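Side-chain contacts in DUF1881 domain-containing protein (Neurospora crassa, PDB 5Z6D), which is an abundant fruiting-body protein of unsettled function, joining a beta-gamma-crystallin domain to an Ig-like domain, with their interface appearing to disable the calcium site of the former: residues D23-G28 with D39-V44; K51-Q56 with T90-F95; S109-A114 with T119-S124. The protein carries 1 engineered substitution. All coordinates share one frame; numbering follows the deposited sequence.

Contact 1: residues D23-G28 with D39-V44; sequences DTYAVG and DKYFSV
The rings of Tyr25 and Tyr41 reach toward each other and meet through their hydroxyls, Tyr25 OH donating to Tyr41 OH at 2.6 Å. Tyr41 OH in turn donates to Asp23 OD2 at 2.5 Å, so the bonds run in a chain from phenol to phenol to carboxylate. Tyr41 CG stands anti to its carbonyl carbon (chi1 -58°), which sends the ring toward strand 23-26. Asp23 reaches in roughly at right angles to Tyr41, its carboxylate plane turned 83° from that ring, and accepts the bond on the anti lone pair of OD2. This oxygen lies at the edge of the Tyr41 ring and in its plane, just as Tyr41 OH lies in the plane of the Tyr25 ring. The Tyr41 hydroxyl is thus donor and acceptor at once, which fixes the ring from its far end. Lys40 CB sits over the centre of one face of Tyr41. Tyr41 also stacks with Phe12, while Tyr25 meets Phe83 edge-to-face. Phe42 and Ser43 form a classic beta bulge opposite Tyr13. The hydrogen-bonded chain links strand 23-26 to the loop leading into strand 43-46, the two outer strands beside strand 9-13, within the Greek-key fold of a beta-gamma-crystallin domain.

Contact 2: residues K51-Q56 with T90-F95; sequences KVIAWQ and TRAISF
Thr90 offers its carbonyl oxygen to the ammonium group of Lys51, with NZ lying 2.8 Å from Thr90 O. The C=O...N angle of 165° brings the amine almost straight onto the end of the carbonyl. Lys51 gets there by stretching out fully: CG stands opposite the backbone N (chi1 160°), and the chain stays extended from there to NZ. A leucine here would probably leave the carbonyl of Thr90 without this donor and take away the hydrogen bond between the two segments. Arg91 points its CB away from the other strand, although its NH1 stands 5.1 Å from Lys51 NZ. Lys51 NZ also has a long, weak ion pair with Glu66 OE2, which may ease the nearness of the like charges. Here two domains abut, strand 50-55 belonging to the beta-gamma-crystallin fold and strand 91-99 to the Ig-like one, with backbones too far apart to pair. At Ala92 the contact turns apolar, CB meeting Ile53 CD1 at 3.9 Å. Ile53 CG1 lies beside its own backbone N (chi1 -60°), and the extended second torsion carries the delta methyl to the Ala92 side. That methyl, Ile53 CD1, also comes within 4.1 Å of Ala92 N, a buried amide with no hydrogen-bond partner in the model. Further along, Ile93 turns to Val133 within its own domain, while Ser94 OG makes a weak hydrogen bond back across the interface to Tyr64 OH.

Contact 3: residues S109-A114 with T119-S124; sequences SLKVDA and TVMLYS. Engineered in segment 119-124: Met121 (natural residue Thr).
Met121, an engineered residue where the natural protein has threonine, folds its chain back over the neighbouring strand instead of stretching outward. Bends at its second and third torsions (-79° and -83°) lay SD 3.6 Å from Lys111 CB and bring CE to 3.9 Å from Ser109 CB. Ser109 CB also meets Tyr123 CE1 at 3.9 Å, while Ser109 OG turns to Glu152. Lys111, extended, crosses Thr119 at a slant, its CE 3.7 Å from Thr119 CG2. Leu110 with Leu122 and Val112 with Val120 form antiparallel hydrogen-bonded pairs, each joined by two nearly straight bonds such as Leu110 N to Leu122 O at 2.8 Å. At the turn, Asp113 centres an inverse gamma turn. Its carboxylate lies alongside Thr119, with OD1 3.3 Å from Thr119 OG1. OD1 also has a long salt bridge to Lys111 NZ, and a water links Thr119 OG1 with Ala114 O, weakly to the latter. The result is a beta hairpin. Strand 120-123 forms one edge of the five-stranded antiparallel sheet of the Ig-like domain, where the backbone of Met121 bonds to Glu60 of the crystallin domain, and strand 108-112 lies between it and strand 143-151. On the face bearing the leucines, Leu110 packs on Phe97 of strand 91-99 in the opposing sheet, and Leu122 faces the same strand.

Overall arrangement
The three contacts run in series from the crystallin domain to the Ig-like domain. Contacts 1 and 2 have centres 16 Å apart and do not touch, though strands 43-46 and 50-55 are consecutive. Contact 2 joins the domains and meets contact 3: Phe95 CB lies 3.5 Å from Leu122 CD1. Contacts 1 and 3, with centres 28 Å apart, flank the chain's centre. The calcium site, unoccupied here, draws on Asp39 in contact 1 and Gln56 in contact 2, together with Gly79 and Ser81, whose OG bonds to Gln56 OE1; the side chain of Val120 in contact 3 is about 9 Å from that of Gln56, so the site lies near the interface thought to make it inoperative.

Contact 1: residues D23-G28 with D39-V44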
loop_
_atom_site.group_PDB
_atom_site.type_symbol
_atom_site.label_atom_id
_atom_site.label_comp_id
_atom_site.label_asym_id
_atom_site.label_seq_id
_atom_site.Cartn_x
_atom_site.Cartn_y
_atom_site.Cartn_z
ATOM N N ASP A 23 -5.910 14.905 -18.574
ATOM C CA ASP A 23 -4.490 14.586 -18.729
ATOM C C ASP A 23 -4.303 13.069 -18.789
ATOM O O ASP A 23 -4.714 12.347 -17.880
ATOM C CB ASP A 23 -3.677 15.178 -17.582
ATOM C CG ASP A 23 -3.708 16.690 -17.565
ATOM O OD1 ASP A 23 -4.013 17.294 -18.617
ATOM O OD2 ASP A 23 -3.416 17.280 -16.500
ATOM N N THR A 24 -3.686 12.591 -19.862
ATOM C CA THR A 24 -3.498 11.158 -20.068
ATOM C C THR A 24 -2.173 10.661 -19.480
ATOM O O THR A 24 -1.139 11.319 -19.610
ATOM C CB THR A 24 -3.559 10.817 -21.564
ATOM O OG1 THR A 24 -4.794 11.300 -22.110
ATOM C CG2 THR A 24 -3.461 9.317 -21.793
ATOM N N TYR A 25 -2.218 9.498 -18.831
ATOM C CA TYR A 25 -1.032 8.863 -18.248
ATOM C C TYR A 25 -0.931 7.383 -18.658
ATOM O O TYR A 25 -1.939 6.685 -18.781
ATOM C CB TYR A 25 -1.055 8.994 -16.722
ATOM C CG TYR A 25 -0.991 10.424 -16.211
ATOM C CD1 TYR A 25 0.223 11.015 -15.880
ATOM C CD2 TYR A 25 -2.152 11.170 -16.037
ATOM C CE1 TYR A 25 0.282 12.310 -15.401
ATOM C CE2 TYR A 25 -2.110 12.470 -15.557
ATOM C CZ TYR A 25 -0.892 13.042 -15.256
ATOM O OH TYR A 25 -0.849 14.327 -14.780
ATOM N N ALA A 26 0.292 6.891 -18.852
ATOM C CA ALA A 26 0.493 5.526 -19.334
ATOM C C ALA A 26 0.995 4.582 -18.251
ATOM O O ALA A 26 1.575 5.024 -17.263
ATOM C CB ALA A 26 1.486 5.524 -20.503
ATOM N N VAL A 27 0.793 3.287 -18.457
ATOM C CA VAL A 27 1.344 2.272 -17.571
ATOM C C VAL A 27 2.849 2.479 -17.445
ATOM O O VAL A 27 3.539 2.708 -18.450
ATOM C CB VAL A 27 1.036 0.870 -18.075
ATOM C CG1 VAL A 27 1.876 -0.158 -17.343
ATOM C CG2 VAL A 27 -0.457 0.577 -17.877
ATOM N N GLY A 28 3.346 2.428 -16.212
ATOM C CA GLY A 28 4.743 2.746 -15.949
ATOM C C GLY A 28 4.998 4.143 -15.399
ATOM O O GLY A 28 6.088 4.426 -14.893
ATOM N N ASP A 39 -5.973 18.764 -6.317
ATOM C CA ASP A 39 -5.696 20.143 -6.687
ATOM C C ASP A 39 -5.774 20.281 -8.204
ATOM O O ASP A 39 -5.880 21.386 -8.737
ATOM C CB ASP A 39 -4.324 20.581 -6.169
ATOM C CG ASP A 39 -4.229 20.523 -4.654
ATOM O OD1 ASP A 39 -5.278 20.643 -3.985
ATOM O OD2 ASP A 39 -3.105 20.358 -4.133
ATOM N N LYS A 40 -5.733 19.143 -8.888
ATOM C CA LYS A 40 -5.864 19.111 -10.336
ATOM C C LYS A 40 -7.050 18.250 -10.765
ATOM O O LYS A 40 -7.786 18.619 -11.679
ATOM C CB LYS A 40 -4.582 18.583 -10.995
ATOM C CG LYS A 40 -3.321 19.381 -10.696
ATOM C CD LYS A 40 -2.577 18.805 -9.500
ATOM C CE LYS A 40 -1.406 19.685 -9.088
ATOM N NZ LYS A 40 -0.865 19.279 -7.758
ATOM N N TYR A 41 -7.245 17.112 -10.099
ATOM C CA TYR A 41 -8.116 16.067 -10.643
ATOM C C TYR A 41 -9.293 15.682 -9.771
ATOM O O TYR A 41 -9.162 15.469 -8.564
ATOM C CB TYR A 41 -7.293 14.817 -10.937
ATOM C CG TYR A 41 -6.168 15.070 -11.892
ATOM C CD1 TYR A 41 -6.349 15.866 -13.011
ATOM C CD2 TYR A 41 -4.916 14.521 -11.670
ATOM C CE1 TYR A 41 -5.316 16.101 -13.888
ATOM C CE2 TYR A 41 -3.881 14.750 -12.537
ATOM C CZ TYR A 41 -4.088 15.541 -13.645
ATOM O OH TYR A 41 -3.052 15.768 -14.517
ATOM N N PHE A 42 -10.453 15.582 -10.414
ATOM C CA PHE A 42 -11.707 15.243 -9.752
ATOM C C PHE A 42 -12.327 13.944 -10.281
ATOM O O PHE A 42 -13.274 13.416 -9.676
ATOM C CB PHE A 42 -12.721 16.380 -9.921
ATOM C CG PHE A 42 -12.646 17.436 -8.857
ATOM C CD1 PHE A 42 -11.826 17.279 -7.754
ATOM C CD2 PHE A 42 -13.424 18.582 -8.953
ATOM C CE1 PHE A 42 -11.772 18.246 -6.769
ATOM C CE2 PHE A 42 -13.374 19.554 -7.972
ATOM C CZ PHE A 42 -12.546 19.386 -6.878
ATOM N N SER A 43 -11.843 13.439 -11.413
ATOM C CA SER A 43 -12.332 12.117 -11.831
ATOM C C SER A 43 -11.270 11.392 -12.632
ATOM O O SER A 43 -10.272 11.992 -13.020
ATOM C CB SER A 43 -13.647 12.222 -12.631
ATOM O OG SER A 43 -13.520 13.085 -13.752
ATOM N N VAL A 44 -11.453 10.095 -12.852
ATOM C CA VAL A 44 -10.431 9.341 -13.588
ATOM C C VAL A 44 -11.047 8.189 -14.387
ATOM O O VAL A 44 -11.796 7.364 -13.853
ATOM C CB VAL A 44 -9.328 8.802 -12.639
ATOM C CG1 VAL A 44 -9.905 7.882 -11.553
ATOM C CG2 VAL A 44 -8.217 8.096 -13.440
#

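Contact 2: residues K51-Q56 with T90-F95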
loop_
_atom_site.group_PDB
_atom_site.type_symbol
_atom_site.label_atom_id
_atom_site.label_comp_id
_atom_site.label_asym_id
_atom_site.label_seq_id
_atom_site.Cartn_x
_atom_site.Cartn_y
_atom_site.Cartn_z
ATOM N N LYS A 51 -4.628 0.190 -14.157
ATOM C CA LYS A 51 -5.072 0.315 -12.790
ATOM C C LYS A 51 -4.242 1.434 -12.175
ATOM O O LYS A 51 -3.095 1.636 -12.574
ATOM C CB LYS A 51 -4.891 -1.017 -12.074
ATOM C CG LYS A 51 -4.849 -1.009 -10.584
ATOM C CD LYS A 51 -4.515 -2.429 -10.163
ATOM C CE LYS A 51 -4.505 -2.616 -8.689
ATOM N NZ LYS A 51 -4.424 -4.067 -8.418
ATOM N N VAL A 52 -4.817 2.206 -11.255
ATOM C CA VAL A 52 -4.044 3.241 -10.573
ATOM C C VAL A 52 -3.883 2.886 -9.111
ATOM O O VAL A 52 -4.860 2.549 -8.434
ATOM C CB VAL A 52 -4.701 4.626 -10.646
ATOM C CG1 VAL A 52 -3.802 5.677 -9.988
ATOM C CG2 VAL A 52 -5.006 5.021 -12.080
ATOM N N ILE A 53 -2.648 2.953 -8.628
ATOM C CA ILE A 53 -2.411 2.887 -7.193
ATOM C C ILE A 53 -1.991 4.270 -6.730
ATOM O O ILE A 53 -0.992 4.792 -7.199
ATOM C CB ILE A 53 -1.341 1.842 -6.838
ATOM C CG1 ILE A 53 -1.782 0.449 -7.304
ATOM C CG2 ILE A 53 -1.061 1.866 -5.329
ATOM C CD1 ILE A 53 -0.665 -0.591 -7.251
ATOM N N ALA A 54 -2.762 4.868 -5.823
ATOM C CA ALA A 54 -2.499 6.234 -5.342
ATOM C C ALA A 54 -2.213 6.224 -3.842
ATOM O O ALA A 54 -2.876 5.517 -3.101
ATOM C CB ALA A 54 -3.696 7.157 -5.661
ATOM N N TRP A 55 -1.226 6.999 -3.391
ATOM C CA TRP A 55 -0.899 6.993 -1.982
ATOM C C TRP A 55 -0.304 8.316 -1.531
ATOM O O TRP A 55 -0.272 9.303 -2.279
ATOM C CB TRP A 55 0.025 5.805 -1.637
ATOM C CG TRP A 55 1.465 5.789 -2.147
ATOM C CD1 TRP A 55 2.587 6.044 -1.410
ATOM C CD2 TRP A 55 1.918 5.422 -3.467
ATOM N NE1 TRP A 55 3.715 5.873 -2.195
ATOM C CE2 TRP A 55 3.335 5.507 -3.451
ATOM C CE3 TRP A 55 1.276 5.044 -4.650
ATOM C CZ2 TRP A 55 4.114 5.222 -4.589
ATOM C CZ3 TRP A 55 2.050 4.763 -5.776
ATOM C CH2 TRP A 55 3.456 4.851 -5.734
ATOM N N GLN A 56 0.124 8.327 -0.276
ATOM C CA GLN A 56 0.558 9.541 0.386
ATOM C C GLN A 56 2.078 9.546 0.539
ATOM O O GLN A 56 2.626 8.768 1.306
ATOM C CB GLN A 56 -0.128 9.647 1.748
ATOM C CG GLN A 56 0.181 10.922 2.470
ATOM C CD GLN A 56 -0.063 12.121 1.599
ATOM O OE1 GLN A 56 0.878 12.777 1.148
ATOM N NE2 GLN A 56 -1.332 12.411 1.337
ATOM N N THR A 90 -1.128 -6.115 -11.657
ATOM C CA THR A 90 -0.124 -5.688 -10.689
ATOM C C THR A 90 -0.803 -5.498 -9.340
ATOM O O THR A 90 -1.936 -5.018 -9.273
ATOM C CB THR A 90 0.565 -4.404 -11.144
ATOM O OG1 THR A 90 1.388 -4.697 -12.282
ATOM C CG2 THR A 90 1.425 -3.819 -10.036
ATOM N N ARG A 91 -0.114 -5.895 -8.272
ATOM C CA ARG A 91 -0.704 -5.955 -6.939
ATOM C C ARG A 91 -0.185 -4.901 -5.987
ATOM O O ARG A 91 1.026 -4.721 -5.842
ATOM C CB ARG A 91 -0.452 -7.319 -6.313
ATOM C CG ARG A 91 -1.160 -8.454 -7.014
ATOM C CD ARG A 91 -2.648 -8.305 -6.895
ATOM N NE ARG A 91 -3.347 -9.472 -7.425
ATOM C CZ ARG A 91 -4.658 -9.653 -7.330
ATOM N NH1 ARG A 91 -5.405 -8.745 -6.717
ATOM N NH2 ARG A 91 -5.219 -10.746 -7.834
ATOM N N ALA A 92 -1.113 -4.231 -5.311
ATOM C CA ALA A 92 -0.750 -3.406 -4.168
ATOM C C ALA A 92 -0.611 -4.305 -2.954
ATOM O O ALA A 92 -1.548 -4.990 -2.560
ATOM C CB ALA A 92 -1.783 -2.322 -3.925
ATOM N N ILE A 93 0.585 -4.309 -2.373
ATOM C CA ILE A 93 0.844 -5.053 -1.158
ATOM C C ILE A 93 0.545 -4.148 0.021
ATOM O O ILE A 93 1.121 -3.044 0.128
ATOM C CB ILE A 93 2.306 -5.548 -1.063
ATOM C CG1 ILE A 93 2.717 -6.303 -2.330
ATOM C CG2 ILE A 93 2.491 -6.453 0.157
ATOM C CD1 ILE A 93 4.210 -6.670 -2.344
ATOM N N SER A 94 -0.339 -4.630 0.901
ATOM C CA SER A 94 -0.785 -3.844 2.048
ATOM C C SER A 94 -0.808 -4.640 3.354
ATOM O O SER A 94 -1.099 -5.833 3.358
ATOM C CB SER A 94 -2.170 -3.253 1.780
ATOM O OG SER A 94 -3.138 -4.275 1.609
ATOM N N PHE A 95 -0.475 -3.958 4.448
ATOM C CA PHE A 95 -0.469 -4.520 5.805
ATOM C C PHE A 95 -1.449 -3.797 6.723
ATOM O O PHE A 95 -1.611 -2.571 6.613
ATOM C CB PHE A 95 0.902 -4.375 6.467
ATOM C CG PHE A 95 1.939 -5.359 6.034
ATOM C CD1 PHE A 95 1.638 -6.464 5.263
ATOM C CD2 PHE A 95 3.248 -5.194 6.503
ATOM C CE1 PHE A 95 2.630 -7.357 4.903
ATOM C CE2 PHE A 95 4.244 -6.079 6.145
ATOM C CZ PHE A 95 3.945 -7.166 5.358
#

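Contact 3: residues S109-A114 with T119-S124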
loop_
_atom_site.group_PDB
_atom_site.type_symbol
_atom_site.label_atom_id
_atom_site.label_comp_id
_atom_site.label_asym_id
_atom_site.label_seq_id
_atom_site.Cartn_x
_atom_site.Cartn_y
_atom_site.Cartn_z
ATOM N N SER A 109 4.497 -0.036 17.199
ATOM C CA SER A 109 4.629 0.364 15.802
ATOM C C SER A 109 5.357 -0.700 15.017
ATOM O O SER A 109 6.252 -1.385 15.539
ATOM C CB SER A 109 5.351 1.708 15.677
ATOM O OG SER A 109 6.674 1.657 16.204
ATOM N N LEU A 110 4.946 -0.822 13.761
ATOM C CA LEU A 110 5.596 -1.647 12.775
ATOM C C LEU A 110 6.078 -0.715 11.661
ATOM O O LEU A 110 5.276 -0.148 10.918
ATOM C CB LEU A 110 4.636 -2.700 12.249
ATOM C CG LEU A 110 5.131 -3.537 11.079
ATOM C CD1 LEU A 110 6.295 -4.411 11.516
ATOM C CD2 LEU A 110 3.966 -4.382 10.566
ATOM N N LYS A 111 7.387 -0.506 11.603
ATOM C CA LYS A 111 7.997 0.290 10.557
ATOM C C LYS A 111 8.429 -0.624 9.427
ATOM O O LYS A 111 9.122 -1.624 9.658
ATOM C CB LYS A 111 9.201 1.067 11.108
ATOM C CG LYS A 111 9.903 1.951 10.088
ATOM C CD LYS A 111 11.159 2.581 10.695
ATOM C CE LYS A 111 11.895 3.425 9.675
ATOM N NZ LYS A 111 13.315 3.644 10.063
ATOM N N VAL A 112 8.015 -0.283 8.209
ATOM C CA VAL A 112 8.304 -1.098 7.053
ATOM C C VAL A 112 9.050 -0.226 6.056
ATOM O O VAL A 112 8.497 0.749 5.555
ATOM C CB VAL A 112 7.007 -1.651 6.413
ATOM C CG1 VAL A 112 7.342 -2.539 5.242
ATOM C CG2 VAL A 112 6.187 -2.431 7.430
ATOM N N ASP A 113 10.322 -0.537 5.807
ATOM C CA ASP A 113 11.136 0.349 4.987
ATOM C C ASP A 113 11.002 0.027 3.512
ATOM O O ASP A 113 11.953 -0.434 2.881
ATOM C CB ASP A 113 12.606 0.267 5.396
ATOM C CG ASP A 113 12.952 1.224 6.513
ATOM O OD1 ASP A 113 12.117 2.101 6.824
ATOM O OD2 ASP A 113 14.066 1.105 7.069
ATOM N N ALA A 114 9.813 0.254 2.966
ATOM C CA ALA A 114 9.548 -0.057 1.573
ATOM C C ALA A 114 10.284 0.897 0.645
ATOM O O ALA A 114 10.053 2.106 0.671
ATOM C CB ALA A 114 8.066 0.003 1.306
ATOM N N THR A 119 8.886 4.609 3.161
ATOM C CA THR A 119 8.730 4.115 4.525
ATOM C C THR A 119 7.301 4.269 5.041
ATOM O O THR A 119 6.676 5.330 4.879
ATOM C CB THR A 119 9.690 4.851 5.482
ATOM O OG1 THR A 119 11.038 4.642 5.043
ATOM C CG2 THR A 119 9.539 4.335 6.913
ATOM N N VAL A 120 6.802 3.212 5.682
ATOM C CA VAL A 120 5.480 3.234 6.297
ATOM C C VAL A 120 5.612 2.927 7.778
ATOM O O VAL A 120 6.361 2.036 8.163
ATOM C CB VAL A 120 4.547 2.213 5.630
ATOM C CG1 VAL A 120 3.213 2.138 6.334
ATOM C CG2 VAL A 120 4.328 2.596 4.164
ATOM N N MET A 121 4.907 3.688 8.601
ATOM C CA MET A 121 4.809 3.452 10.025
ATOM C C MET A 121 3.390 3.052 10.357
ATOM O O MET A 121 2.483 3.878 10.275
ATOM C CB MET A 121 5.211 4.707 10.792
ATOM C CG MET A 121 6.690 4.817 11.035
ATOM S SD MET A 121 7.135 3.744 12.406
ATOM C CE MET A 121 6.737 4.797 13.795
ATOM N N LEU A 122 3.187 1.778 10.683
ATOM C CA LEU A 122 1.871 1.278 11.066
ATOM C C LEU A 122 1.767 1.209 12.573
ATOM O O LEU A 122 2.716 0.811 13.229
ATOM C CB LEU A 122 1.623 -0.101 10.476
ATOM C CG LEU A 122 1.696 -0.178 8.954
ATOM C CD1 LEU A 122 1.436 -1.588 8.491
ATOM C CD2 LEU A 122 0.684 0.780 8.359
ATOM N N TYR A 123 0.624 1.587 13.123
ATOM C CA TYR A 123 0.419 1.501 14.561
ATOM C C TYR A 123 -0.597 0.431 14.899
ATOM O O TYR A 123 -1.539 0.173 14.127
ATOM C CB TYR A 123 -0.002 2.860 15.132
ATOM C CG TYR A 123 1.093 3.874 14.980
ATOM C CD1 TYR A 123 2.077 4.012 15.955
ATOM C CD2 TYR A 123 1.185 4.655 13.838
ATOM C CE1 TYR A 123 3.114 4.927 15.799
ATOM C CE2 TYR A 123 2.204 5.577 13.678
ATOM C CZ TYR A 123 3.165 5.709 14.660
ATOM O OH TYR A 123 4.178 6.623 14.486
ATOM N N SER A 124 -0.404 -0.203 16.053
ATOM C CA SER A 124 -1.211 -1.362 16.404
ATOM C C SER A 124 -2.635 -0.967 16.796
ATOM O O SER A 124 -2.853 0.023 17.508
ATOM C CB SER A 124 -0.538 -2.157 17.538
ATOM O OG SER A 124 -0.251 -1.347 18.668
HETATM O O HOH W 1 11.925 3.034 2.944
#